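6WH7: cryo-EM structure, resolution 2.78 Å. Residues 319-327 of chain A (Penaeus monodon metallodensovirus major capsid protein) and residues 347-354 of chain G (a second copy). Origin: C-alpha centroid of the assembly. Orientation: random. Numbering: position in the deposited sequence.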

ATOM      1  N   ASN A 319     -72.258  23.459 -67.803  1.00 21.10           N
ATOM      2  CA  ASN A 319     -72.531  23.005 -66.451  1.00 21.10           C
ATOM      3  C   ASN A 319     -72.412  21.486 -66.393  1.00 21.10           C
ATOM      4  O   ASN A 319     -72.968  20.796 -67.257  1.00 21.10           O
ATOM      5  N   PRO A 320     -71.690  20.934 -65.422  1.00 18.51           N
ATOM      6  CA  PRO A 320     -71.561  19.480 -65.345  1.00 18.51           C
ATOM      7  C   PRO A 320     -72.906  18.820 -65.118  1.00 18.51           C
ATOM      8  O   PRO A 320     -73.730  19.300 -64.343  1.00 18.51           O
ATOM      9  N   ALA A 321     -73.129  17.713 -65.814  1.00 17.49           N
ATOM     10  CA  ALA A 321     -74.318  16.927 -65.548  1.00 17.49           C
ATOM     11  C   ALA A 321     -74.185  16.105 -64.281  1.00 17.49           C
ATOM     12  O   ALA A 321     -75.204  15.712 -63.707  1.00 17.49           O
ATOM     13  N   ASN A 322     -72.968  15.860 -63.817  1.00 15.84           N
ATOM     14  CA  ASN A 322     -72.768  15.093 -62.599  1.00 15.84           C
ATOM     15  C   ASN A 322     -72.890  15.945 -61.355  1.00 15.84           C
ATOM     16  O   ASN A 322     -72.584  15.464 -60.263  1.00 15.84           O
ATOM     17  N   ASP A 323     -73.276  17.213 -61.500  1.00 15.21           N
ATOM     18  CA  ASP A 323     -73.771  17.961 -60.353  1.00 15.21           C
ATOM     19  C   ASP A 323     -74.880  17.204 -59.652  1.00 15.21           C
ATOM     20  O   ASP A 323     -75.007  17.280 -58.428  1.00 15.21           O
ATOM     21  N   SER A 324     -75.681  16.452 -60.404  1.00 14.79           N
ATOM     22  CA  SER A 324     -76.714  15.619 -59.812  1.00 14.79           C
ATOM     23  C   SER A 324     -76.153  14.597 -58.842  1.00 14.79           C
ATOM     24  O   SER A 324     -76.919  14.007 -58.079  1.00 14.79           O
ATOM     25  N   LEU A 325     -74.846  14.371 -58.854  1.00 14.00           N
ATOM     26  CA  LEU A 325     -74.237  13.466 -57.893  1.00 14.00           C
ATOM     27  C   LEU A 325     -74.029  14.127 -56.542  1.00 14.00           C
ATOM     28  O   LEU A 325     -74.190  13.479 -55.509  1.00 14.00           O
ATOM     29  N   TRP A 326     -73.559  15.366 -56.509  1.00 13.21           N
ATOM     30  CA  TRP A 326     -73.392  16.050 -55.240  1.00 13.21           C
ATOM     31  C   TRP A 326     -74.366  17.196 -54.970  1.00 13.21           C
ATOM     32  O   TRP A 326     -74.371  17.709 -53.850  1.00 13.21           O
ATOM     33  N   ILE A 327     -75.210  17.598 -55.922  1.00 13.46           N
ATOM     34  CA  ILE A 327     -76.123  18.727 -55.735  1.00 13.46           C
ATOM     35  C   ILE A 327     -77.545  18.200 -55.674  1.00 13.46           C
ATOM     36  O   ILE A 327     -77.976  17.466 -56.569  1.00 13.46           O
TER
ATOM     37  N   GLY G 347     -68.957  10.850 -67.697  1.00 14.23           N
ATOM     38  CA  GLY G 347     -69.272  10.714 -66.298  1.00 14.23           C
ATOM     39  C   GLY G 347     -68.078  10.348 -65.439  1.00 14.23           C
ATOM     40  O   GLY G 347     -67.986   9.234 -64.928  1.00 14.23           O
ATOM     41  N   PRO G 348     -67.103  11.241 -65.330  1.00 13.80           N
ATOM     42  CA  PRO G 348     -65.943  10.965 -64.481  1.00 13.80           C
ATOM     43  C   PRO G 348     -66.341  10.699 -63.042  1.00 13.80           C
ATOM     44  O   PRO G 348     -67.466  10.953 -62.612  1.00 13.80           O
ATOM     45  N   THR G 349     -65.400  10.151 -62.290  1.00 13.81           N
ATOM     46  CA  THR G 349     -65.541  10.165 -60.845  1.00 13.81           C
ATOM     47  C   THR G 349     -65.420  11.611 -60.394  1.00 13.81           C
ATOM     48  O   THR G 349     -64.379  12.244 -60.591  1.00 13.81           O
ATOM     49  N   CYS G 350     -66.461  12.127 -59.783  1.00 14.10           N
ATOM     50  CA  CYS G 350     -66.543  13.566 -59.609  1.00 14.10           C
ATOM     51  C   CYS G 350     -65.692  13.995 -58.426  1.00 14.10           C
ATOM     52  O   CYS G 350     -65.868  13.473 -57.323  1.00 14.10           O
ATOM     53  N   PRO G 351     -64.757  14.926 -58.614  1.00 14.50           N
ATOM     54  CA  PRO G 351     -63.949  15.376 -57.480  1.00 14.50           C
ATOM     55  C   PRO G 351     -64.745  16.116 -56.431  1.00 14.50           C
ATOM     56  O   PRO G 351     -64.325  16.137 -55.271  1.00 14.50           O
ATOM     57  N   ARG G 352     -65.880  16.704 -56.783  1.00 14.10           N
ATOM     58  CA  ARG G 352     -66.702  17.418 -55.820  1.00 14.10           C
ATOM     59  C   ARG G 352     -67.744  16.538 -55.154  1.00 14.10           C
ATOM     60  O   ARG G 352     -68.436  17.005 -54.248  1.00 14.10           O
ATOM     61  N   VAL G 353     -67.871  15.282 -55.572  1.00 13.95           N
ATOM     62  CA  VAL G 353     -68.578  14.300 -54.768  1.00 13.95           C
ATOM     63  C   VAL G 353     -67.803  14.064 -53.483  1.00 13.95           C
ATOM     64  O   VAL G 353     -66.570  14.128 -53.461  1.00 13.95           O
ATOM     65  N   ASP G 354     -68.528  13.834 -52.394  1.00 14.06           N
ATOM     66  CA  ASP G 354     -67.906  13.552 -51.111  1.00 14.06           C
ATOM     67  C   ASP G 354     -66.915  12.406 -51.240  1.00 14.06           C
ATOM     68  O   ASP G 354     -67.200  11.388 -51.870  1.00 14.06           O
TER

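Two copies of the capsid protein meet here through loops and a short, weakly bonded helical segment, and no hydrogen bond crosses between the two stretches. Shape carries most of the contact, which buries 419 Å² summed over both sides. From chain A, Pro320(A), Asn322(A), Leu325(A) and Trp326(A) direct their CA-to-CB bonds toward the partner; from chain G, Cys350(G) and Arg352(G) do the same.

The largest bump on chain A is the indole of Trp326(A), with chi1 in the p well and chi2 at -73°. Its broad face receives the side chain of Arg352(G), which follows an m, t, m course through chi1 to chi3. The CB of Arg352(G) sits 3.9 Å from the centroid of the six-membered ring of Trp326(A), only 19° off the ring normal, a CH-pi contact over the face. Farther along, NE of Arg352(G) comes within 3.3 Å of CZ2 of Trp326(A), so that this ring atom lies over one face of the guanidinium. Arginine suits the place because its methylene chain can pack against an aromatic surface while its flat, charged end continues beyond it.

That end reaches the neighbourhood of Pro320(A) and Asp323(A). The CG of Pro320(A), on a ring with C-gamma exo pucker, lies 3.5 Å from NH2 of Arg352(G), near the guanidinium plane and at its edge. Asp323(A), whose chi1 is m, starts sideways but brings its carboxylate closer: OD1 of Asp323(A) is 3.8 Å from NH2 of Arg352(G). This is a long salt bridge of charges only, since the oxygen stands well out of the guanidinium plane and no N-H points at it. The guanidinium finds hydrogen bonds elsewhere in the structure.

Cys350(G), with chi1 t, places a small, polarizable side chain among three residues of chain A. SG of Cys350(G) lies 3.8 Å from CD1 of Trp326(A) and approaches the five-membered ring obliquely, 4.4 Å from the centroid. CB of Cys350(G) is 3.3 Å from ND2 of Asn322(A) and 4.4 Å from CD2 of Leu325(A). With Asn322(A) in the p rotamer, its amide lies against this cysteine, and ND2 of Asn322(A) is also 4.1 Å from CG of Pro348(G). These amide contacts are packing against carbon, not polar pairing.

The CG2 methyl of Val353(G) fits the recess between the CB atoms of Leu325(A) and Trp326(A), where a compact apolar group suits the space. CB of Leu325(A) meets CG2 of Val353(G) at 3.6 Å, although the valine's own CA-to-CB bond runs sideways; the leucine chi1, -93°, falls between wells. The same CG2 of Val353(G) is 4.2 Å from CB of Trp326(A), so this one methyl of the beta-branched valine touches two neighbours at once.

The type I turn from Cys350(G) to Val353(G) brings together three of the contacting residues of chain G, Cys350(G), Arg352(G) and Val353(G), closed by Val353(G) N to Cys350(G) O at 3.2 Å. Inside it, Arg352(G) N makes a weak hydrogen bond to Cys350(G) SG at 3.5 Å, leaving the sulfur engaged both with its own turn and with the indole.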

ATOM      1  CB  ASN A 319     -73.929  23.428 -66.007  1.00 20.82           C
ATOM      2  CG  ASN A 319     -74.157  23.206 -64.531  1.00 20.82           C
ATOM      3  OD1 ASN A 319     -73.245  23.356 -63.724  1.00 20.82           O
ATOM      4  ND2 ASN A 319     -75.371  22.822 -64.171  1.00 20.82           N
ATOM      5  CB  PRO A 320     -70.634  19.277 -64.149  1.00 17.99           C
ATOM      6  CG  PRO A 320     -69.898  20.518 -64.033  1.00 17.99           C
ATOM      7  CD  PRO A 320     -70.826  21.601 -64.441  1.00 17.99           C
ATOM      8  CB  ALA A 321     -74.630  16.012 -66.725  1.00 16.48           C
ATOM      9  CB  ASN A 322     -71.423  14.367 -62.624  1.00 16.49           C
ATOM     10  CG  ASN A 322     -70.248  15.301 -62.636  1.00 16.49           C
ATOM     11  OD1 ASN A 322     -70.394  16.496 -62.832  1.00 16.49           O
ATOM     12  ND2 ASN A 322     -69.060  14.749 -62.457  1.00 16.49           N
ATOM     13  CB  ASP A 323     -74.277  19.332 -60.784  1.00 17.08           C
ATOM     14  CG  ASP A 323     -73.166  20.260 -61.176  1.00 17.08           C
ATOM     15  OD1 ASP A 323     -71.996  19.960 -60.868  1.00 17.08           O
ATOM     16  OD2 ASP A 323     -73.462  21.304 -61.783  1.00 17.08           O
ATOM     17  CB  SER A 324     -77.491  14.903 -60.906  1.00 15.20           C
ATOM     18  OG  SER A 324     -76.646  14.026 -61.622  1.00 15.20           O
ATOM     19  CB  LEU A 325     -72.913  12.943 -58.440  1.00 14.18           C
ATOM     20  CG  LEU A 325     -72.911  11.623 -59.204  1.00 14.18           C
ATOM     21  CD1 LEU A 325     -73.871  11.667 -60.333  1.00 14.18           C
ATOM     22  CD2 LEU A 325     -71.526  11.370 -59.743  1.00 14.18           C
ATOM     23  CB  TRP A 326     -71.939  16.522 -55.125  1.00 13.38           C
ATOM     24  CG  TRP A 326     -71.533  17.445 -56.184  1.00 13.38           C
ATOM     25  CD1 TRP A 326     -71.291  17.145 -57.479  1.00 13.38           C
ATOM     26  CD2 TRP A 326     -71.229  18.822 -56.024  1.00 13.38           C
ATOM     27  NE1 TRP A 326     -70.907  18.267 -58.156  1.00 13.38           N
ATOM     28  CE2 TRP A 326     -70.854  19.313 -57.278  1.00 13.38           C
ATOM     29  CE3 TRP A 326     -71.250  19.695 -54.938  1.00 13.38           C
ATOM     30  CZ2 TRP A 326     -70.510  20.633 -57.480  1.00 13.38           C
ATOM     31  CZ3 TRP A 326     -70.911  20.995 -55.139  1.00 13.38           C
ATOM     32  CH2 TRP A 326     -70.547  21.460 -56.397  1.00 13.38           C
ATOM     33  CB  ILE A 327     -76.014  19.772 -56.857  1.00 13.38           C
ATOM     34  CG1 ILE A 327     -74.605  20.298 -56.978  1.00 13.38           C
ATOM     35  CG2 ILE A 327     -76.886  20.956 -56.532  1.00 13.38           C
ATOM     36  CD1 ILE A 327     -74.225  20.997 -55.793  1.00 13.38           C
TER
ATOM     37  CB  PRO G 348     -65.125  12.252 -64.582  1.00 14.28           C
ATOM     38  CG  PRO G 348     -66.116  13.279 -64.880  1.00 14.28           C
ATOM     39  CD  PRO G 348     -67.100  12.635 -65.792  1.00 14.28           C
ATOM     40  CB  THR G 349     -64.468   9.296 -60.199  1.00 13.49           C
ATOM     41  OG1 THR G 349     -64.618   7.943 -60.633  1.00 13.49           O
ATOM     42  CG2 THR G 349     -64.578   9.333 -58.722  1.00 13.49           C
ATOM     43  CB  CYS G 350     -67.982  14.000 -59.406  1.00 15.18           C
ATOM     44  SG  CYS G 350     -68.207  15.769 -59.230  1.00 15.18           S
ATOM     45  CB  PRO G 351     -62.903  16.278 -58.138  1.00 14.71           C
ATOM     46  CG  PRO G 351     -63.545  16.737 -59.377  1.00 14.71           C
ATOM     47  CD  PRO G 351     -64.371  15.602 -59.860  1.00 14.71           C
ATOM     48  CB  ARG G 352     -67.368  18.617 -56.485  1.00 14.92           C
ATOM     49  CG  ARG G 352     -66.391  19.728 -56.757  1.00 14.92           C
ATOM     50  CD  ARG G 352     -67.013  20.873 -57.493  1.00 14.92           C
ATOM     51  NE  ARG G 352     -67.450  20.492 -58.823  1.00 14.92           N
ATOM     52  CZ  ARG G 352     -67.972  21.338 -59.695  1.00 14.92           C
ATOM     53  NH1 ARG G 352     -68.106  22.611 -59.377  1.00 14.92           N
ATOM     54  NH2 ARG G 352     -68.346  20.913 -60.887  1.00 14.92           N
ATOM     55  CB  VAL G 353     -68.779  13.003 -55.568  1.00 13.16           C
ATOM     56  CG1 VAL G 353     -69.178  11.868 -54.670  1.00 13.16           C
ATOM     57  CG2 VAL G 353     -69.860  13.210 -56.583  1.00 13.16           C
ATOM     58  CB  ASP G 354     -68.983  13.206 -50.086  1.00 15.62           C
ATOM     59  CG  ASP G 354     -68.442  13.075 -48.689  1.00 15.62           C
ATOM     60  OD1 ASP G 354     -67.245  13.345 -48.471  1.00 15.62           O
ATOM     61  OD2 ASP G 354     -69.217  12.695 -47.796  1.00 15.62           O
TER